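Local coordinates for metazoan TIR-STING fusion (PDB 6WT6), which joins a TIR domain and a STING ligand-binding domain in a single chain, as a metazoan member of the STING family, at residues A[112-124]-A[131-143]. Sequence-based numbering, arbitrary orientation.
Sequences SHQRNNVCLVPVL and DDLPPPLRPLTCI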
loop_
_atom_site.group_PDB
_atom_site.type_symbol
_atom_site.label_atom_id
_atom_site.label_comp_id
_atom_site.label_asym_id
_atom_site.label_seq_id
_atom_site.Cartn_x
_atom_site.Cartn_y
_atom_site.Cartn_z
ATOM N N SER A 112 -1.896 -6.149 -8.797
ATOM C CA SER A 112 -0.915 -6.455 -9.829
ATOM C C SER A 112 -1.613 -6.983 -11.078
ATOM O O SER A 112 -2.324 -7.992 -11.019
ATOM C CB SER A 112 0.095 -7.477 -9.311
ATOM O OG SER A 112 0.774 -8.108 -10.383
ATOM N N HIS A 113 -1.399 -6.306 -12.211
ATOM C CA HIS A 113 -1.956 -6.789 -13.471
ATOM C C HIS A 113 -1.386 -8.149 -13.847
ATOM O O HIS A 113 -2.087 -8.972 -14.448
ATOM C CB HIS A 113 -1.691 -5.780 -14.587
ATOM C CG HIS A 113 -2.114 -6.258 -15.941
ATOM N ND1 HIS A 113 -3.435 -6.461 -16.280
ATOM C CD2 HIS A 113 -1.390 -6.578 -17.039
ATOM C CE1 HIS A 113 -3.506 -6.882 -17.530
ATOM N NE2 HIS A 113 -2.278 -6.962 -18.014
ATOM N N GLN A 114 -0.122 -8.402 -13.503
ATOM C CA GLN A 114 0.470 -9.708 -13.774
ATOM C C GLN A 114 -0.240 -10.804 -12.990
ATOM O O GLN A 114 -0.436 -11.914 -13.499
ATOM C CB GLN A 114 1.965 -9.681 -13.443
ATOM C CG GLN A 114 2.640 -11.047 -13.425
ATOM C CD GLN A 114 2.607 -11.743 -14.775
ATOM O OE1 GLN A 114 2.433 -11.104 -15.815
ATOM N NE2 GLN A 114 2.773 -13.060 -14.763
ATOM N N ARG A 115 -0.642 -10.509 -11.752
ATOM C CA ARG A 115 -1.373 -11.492 -10.958
ATOM C C ARG A 115 -2.753 -11.765 -11.544
ATOM O O ARG A 115 -3.185 -12.921 -11.615
ATOM C CB ARG A 115 -1.496 -11.014 -9.510
ATOM C CG ARG A 115 -1.936 -12.097 -8.540
ATOM C CD ARG A 115 -0.742 -12.755 -7.867
ATOM N NE ARG A 115 -1.080 -14.054 -7.293
ATOM C CZ ARG A 115 -0.293 -14.729 -6.461
ATOM N NH1 ARG A 115 0.877 -14.222 -6.093
ATOM N NH2 ARG A 115 -0.678 -15.908 -5.992
ATOM N N ASN A 116 -3.459 -10.713 -11.970
ATOM C CA ASN A 116 -4.810 -10.892 -12.492
ATOM C C ASN A 116 -4.814 -11.640 -13.819
ATOM O O ASN A 116 -5.762 -12.377 -14.110
ATOM C CB ASN A 116 -5.494 -9.535 -12.643
ATOM C CG ASN A 116 -5.636 -8.811 -11.323
ATOM O OD1 ASN A 116 -5.695 -9.438 -10.266
ATOM N ND2 ASN A 116 -5.694 -7.485 -11.373
ATOM N N ASN A 117 -3.773 -11.467 -14.635
ATOM C CA ASN A 117 -3.717 -12.180 -15.905
ATOM C C ASN A 117 -3.494 -13.672 -15.698
ATOM O O ASN A 117 -3.931 -14.484 -16.522
ATOM C CB ASN A 117 -2.620 -11.590 -16.792
ATOM C CG ASN A 117 -2.676 -12.111 -18.216
ATOM O OD1 ASN A 117 -3.662 -12.724 -18.628
ATOM N ND2 ASN A 117 -1.618 -11.860 -18.978
ATOM N N VAL A 118 -2.834 -14.053 -14.606
ATOM C CA VAL A 118 -2.542 -15.461 -14.364
ATOM C C VAL A 118 -3.703 -16.137 -13.643
ATOM O O VAL A 118 -4.164 -17.209 -14.044
ATOM C CB VAL A 118 -1.228 -15.606 -13.573
ATOM C CG1 VAL A 118 -0.998 -17.059 -13.173
ATOM C CG2 VAL A 118 -0.052 -15.086 -14.395
ATOM N N CYS A 119 -4.208 -15.510 -12.585
ATOM C CA CYS A 119 -5.200 -16.086 -11.683
ATOM C C CYS A 119 -6.631 -15.946 -12.201
ATOM O O CYS A 119 -7.376 -16.931 -12.243
ATOM C CB CYS A 119 -5.074 -15.437 -10.299
ATOM S SG CYS A 119 -6.340 -15.911 -9.106
ATOM N N LEU A 120 -7.035 -14.734 -12.579
ATOM C CA LEU A 120 -8.440 -14.475 -12.870
ATOM C C LEU A 120 -8.875 -15.133 -14.173
ATOM O O LEU A 120 -8.136 -15.158 -15.159
ATOM C CB LEU A 120 -8.700 -12.969 -12.932
ATOM C CG LEU A 120 -8.877 -12.246 -11.591
ATOM C CD1 LEU A 120 -8.936 -10.739 -11.785
ATOM C CD2 LEU A 120 -10.132 -12.734 -10.875
ATOM N N VAL A 121 -10.083 -15.685 -14.160
ATOM C CA VAL A 121 -10.729 -16.231 -15.349
ATOM C C VAL A 121 -12.113 -15.599 -15.453
ATOM O O VAL A 121 -13.091 -16.157 -14.930
ATOM C CB VAL A 121 -10.812 -17.766 -15.292
ATOM C CG1 VAL A 121 -11.494 -18.311 -16.542
ATOM C CG2 VAL A 121 -9.423 -18.364 -15.144
ATOM N N PRO A 122 -12.243 -14.431 -16.089
ATOM C CA PRO A 122 -13.555 -13.771 -16.193
ATOM C C PRO A 122 -14.436 -14.470 -17.219
ATOM O O PRO A 122 -14.073 -14.581 -18.392
ATOM C CB PRO A 122 -13.200 -12.343 -16.636
ATOM C CG PRO A 122 -11.719 -12.202 -16.395
ATOM C CD PRO A 122 -11.155 -13.572 -16.579
ATOM N N VAL A 123 -15.602 -14.936 -16.775
ATOM C CA VAL A 123 -16.567 -15.612 -17.635
ATOM C C VAL A 123 -17.735 -14.658 -17.850
ATOM O O VAL A 123 -18.496 -14.368 -16.917
ATOM C CB VAL A 123 -17.036 -16.942 -17.034
ATOM C CG1 VAL A 123 -18.046 -17.606 -17.951
ATOM C CG2 VAL A 123 -15.850 -17.856 -16.804
ATOM N N LEU A 124 -17.880 -14.175 -19.080
ATOM C CA LEU A 124 -18.886 -13.176 -19.409
ATOM C C LEU A 124 -20.142 -13.854 -19.947
ATOM O O LEU A 124 -20.065 -14.702 -20.842
ATOM C CB LEU A 124 -18.334 -12.180 -20.431
ATOM C CG LEU A 124 -17.502 -10.999 -19.915
ATOM C CD1 LEU A 124 -16.256 -11.438 -19.156
ATOM C CD2 LEU A 124 -17.125 -10.071 -21.060
ATOM N N ASP A 131 -15.843 -4.010 -22.542
ATOM C CA ASP A 131 -15.864 -2.575 -22.267
ATOM C C ASP A 131 -16.812 -2.223 -21.125
ATOM O O ASP A 131 -16.558 -1.267 -20.382
ATOM C CB ASP A 131 -16.242 -1.796 -23.531
ATOM C CG ASP A 131 -15.964 -0.301 -23.409
ATOM O OD1 ASP A 131 -15.251 0.107 -22.467
ATOM O OD2 ASP A 131 -16.462 0.468 -24.259
ATOM N N ASP A 132 -17.903 -2.978 -20.963
ATOM C CA ASP A 132 -18.821 -2.738 -19.853
ATOM C C ASP A 132 -18.180 -2.997 -18.497
ATOM O O ASP A 132 -18.674 -2.490 -17.485
ATOM C CB ASP A 132 -20.063 -3.618 -19.995
ATOM C CG ASP A 132 -21.247 -2.872 -20.560
ATOM O OD1 ASP A 132 -21.178 -1.630 -20.655
ATOM O OD2 ASP A 132 -22.250 -3.531 -20.909
ATOM N N LEU A 133 -17.101 -3.776 -18.452
ATOM C CA LEU A 133 -16.549 -4.223 -17.186
ATOM C C LEU A 133 -15.794 -3.095 -16.483
ATOM O O LEU A 133 -15.429 -2.094 -17.104
ATOM C CB LEU A 133 -15.638 -5.428 -17.416
ATOM C CG LEU A 133 -16.367 -6.715 -17.803
ATOM C CD1 LEU A 133 -15.395 -7.870 -17.976
ATOM C CD2 LEU A 133 -17.428 -7.056 -16.765
ATOM N N PRO A 134 -15.575 -3.226 -15.175
ATOM C CA PRO A 134 -14.788 -2.226 -14.440
ATOM C C PRO A 134 -13.378 -2.124 -14.992
ATOM O O PRO A 134 -12.903 -3.041 -15.680
ATOM C CB PRO A 134 -14.785 -2.769 -13.003
ATOM C CG PRO A 134 -16.014 -3.594 -12.916
ATOM C CD PRO A 134 -16.186 -4.216 -14.270
ATOM N N PRO A 135 -12.680 -1.026 -14.709
ATOM C CA PRO A 135 -11.331 -0.816 -15.268
ATOM C C PRO A 135 -10.383 -1.980 -15.012
ATOM O O PRO A 135 -9.658 -2.382 -15.934
ATOM C CB PRO A 135 -10.858 0.466 -14.561
ATOM C CG PRO A 135 -12.130 1.217 -14.297
ATOM C CD PRO A 135 -13.183 0.173 -14.008
ATOM N N PRO A 136 -10.330 -2.557 -13.796
ATOM C CA PRO A 136 -9.340 -3.630 -13.574
ATOM C C PRO A 136 -9.548 -4.860 -14.443
ATOM O O PRO A 136 -8.568 -5.510 -14.826
ATOM C CB PRO A 136 -9.503 -3.964 -12.084
ATOM C CG PRO A 136 -10.111 -2.748 -11.485
ATOM C CD PRO A 136 -11.032 -2.227 -12.537
ATOM N N LEU A 137 -10.794 -5.197 -14.779
ATOM C CA LEU A 137 -11.066 -6.419 -15.528
ATOM C C LEU A 137 -10.903 -6.249 -17.031
ATOM O O LEU A 137 -10.716 -7.248 -17.735
ATOM C CB LEU A 137 -12.476 -6.918 -15.229
ATOM C CG LEU A 137 -12.757 -7.237 -13.764
ATOM C CD1 LEU A 137 -14.193 -7.712 -13.597
ATOM C CD2 LEU A 137 -11.766 -8.277 -13.255
ATOM N N ARG A 138 -10.970 -5.018 -17.537
ATOM C CA ARG A 138 -10.979 -4.817 -18.986
ATOM C C ARG A 138 -9.738 -5.364 -19.684
ATOM O O ARG A 138 -9.895 -6.111 -20.665
ATOM C CB ARG A 138 -11.178 -3.331 -19.301
ATOM C CG ARG A 138 -12.485 -2.747 -18.792
ATOM C CD ARG A 138 -12.605 -1.271 -19.163
ATOM N NE ARG A 138 -13.525 -0.547 -18.287
ATOM C CZ ARG A 138 -13.714 0.768 -18.325
ATOM N NH1 ARG A 138 -13.046 1.509 -19.198
ATOM N NH2 ARG A 138 -14.569 1.344 -17.489
ATOM N N PRO A 139 -8.496 -5.057 -19.256
ATOM C CA PRO A 139 -7.338 -5.485 -20.053
ATOM C C PRO A 139 -6.872 -6.900 -19.751
ATOM O O PRO A 139 -5.713 -7.238 -20.011
ATOM C CB PRO A 139 -6.267 -4.462 -19.665
ATOM C CG PRO A 139 -6.569 -4.175 -18.235
ATOM C CD PRO A 139 -8.074 -4.247 -18.094
ATOM N N LEU A 140 -7.757 -7.738 -19.214
ATOM C CA LEU A 140 -7.381 -9.068 -18.748
ATOM C C LEU A 140 -7.608 -10.163 -19.782
ATOM O O LEU A 140 -7.287 -11.322 -19.503
ATOM C CB LEU A 140 -8.147 -9.415 -17.468
ATOM C CG LEU A 140 -7.929 -8.516 -16.250
ATOM C CD1 LEU A 140 -8.627 -9.092 -15.030
ATOM C CD2 LEU A 140 -6.445 -8.317 -15.979
ATOM N N THR A 141 -8.136 -9.827 -20.962
ATOM C CA THR A 141 -8.494 -10.810 -21.982
ATOM C C THR A 141 -9.424 -11.867 -21.396
ATOM O O THR A 141 -8.980 -12.951 -21.003
ATOM C CB THR A 141 -7.246 -11.467 -22.588
ATOM O OG1 THR A 141 -6.613 -12.307 -21.614
ATOM C CG2 THR A 141 -6.257 -10.408 -23.059
ATOM N N CYS A 142 -10.716 -11.561 -21.343
ATOM C CA CYS A 142 -11.699 -12.419 -20.700
ATOM C C CYS A 142 -12.203 -13.483 -21.676
ATOM O O CYS A 142 -11.701 -13.625 -22.794
ATOM C CB CYS A 142 -12.845 -11.568 -20.158
ATOM S SG CYS A 142 -12.355 -9.974 -19.471
ATOM N N ILE A 143 -13.210 -14.249 -21.257
ATOM C CA ILE A 143 -13.823 -15.260 -22.116
ATOM C C ILE A 143 -15.275 -14.897 -22.391
ATOM O O ILE A 143 -16.113 -14.910 -21.489
ATOM C CB ILE A 143 -13.726 -16.671 -21.496
ATOM C CG1 ILE A 143 -12.265 -17.107 -21.394
ATOM C CG2 ILE A 143 -14.534 -17.668 -22.320
ATOM C CD1 ILE A 143 -12.079 -18.498 -20.832
#
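I143 pairs with strand 120-124 in the parallel manner: its N donates to P122 O (3.0 Å) and its O accepts from L124 N (3.1 Å). In this TIR domain, a fold with a parallel sheet flanked by helices, 120-124 is an edge strand of the four-stranded parallel sheet within this chain, and I143 extends the hydrogen bonding past it; on the strand's other side V121 and V123 bond to strand 84-91. Residues 131-142 lead back along the strand and helix 113-119. C142 fits between two strand side chains, its CB 3.6 Å from P122 CB and also against L124 CD1, while SG lies alongside the proline ring. L124 and L133 meet tip to tip (CD1 to CD1, 3.9 Å), and L133 also packs on I91. Nearer helix 113-119, L120 CD1 touches L140 CD1 at 3.7 Å; the L120 side chain crosses that of L137 at about a right angle, CD1 against CD2. L137 continues toward M105 of helix 104-108. The aliphatic CB of N116 rests on L140 CD2, whereas its amide turns elsewhere, ND2 bonding to D110 O. H113 also packs on P135 of the second subunit, and P135 on its H113. With CG anti to the backbone N (chi1 174°), the H113 ring swings out from the helix to reach 131-143: L140 CD2 approaches ND1 obliquely at 3.5 Å, and P139 O lies at the ring edge, in plane, 3.3 Å from CE1.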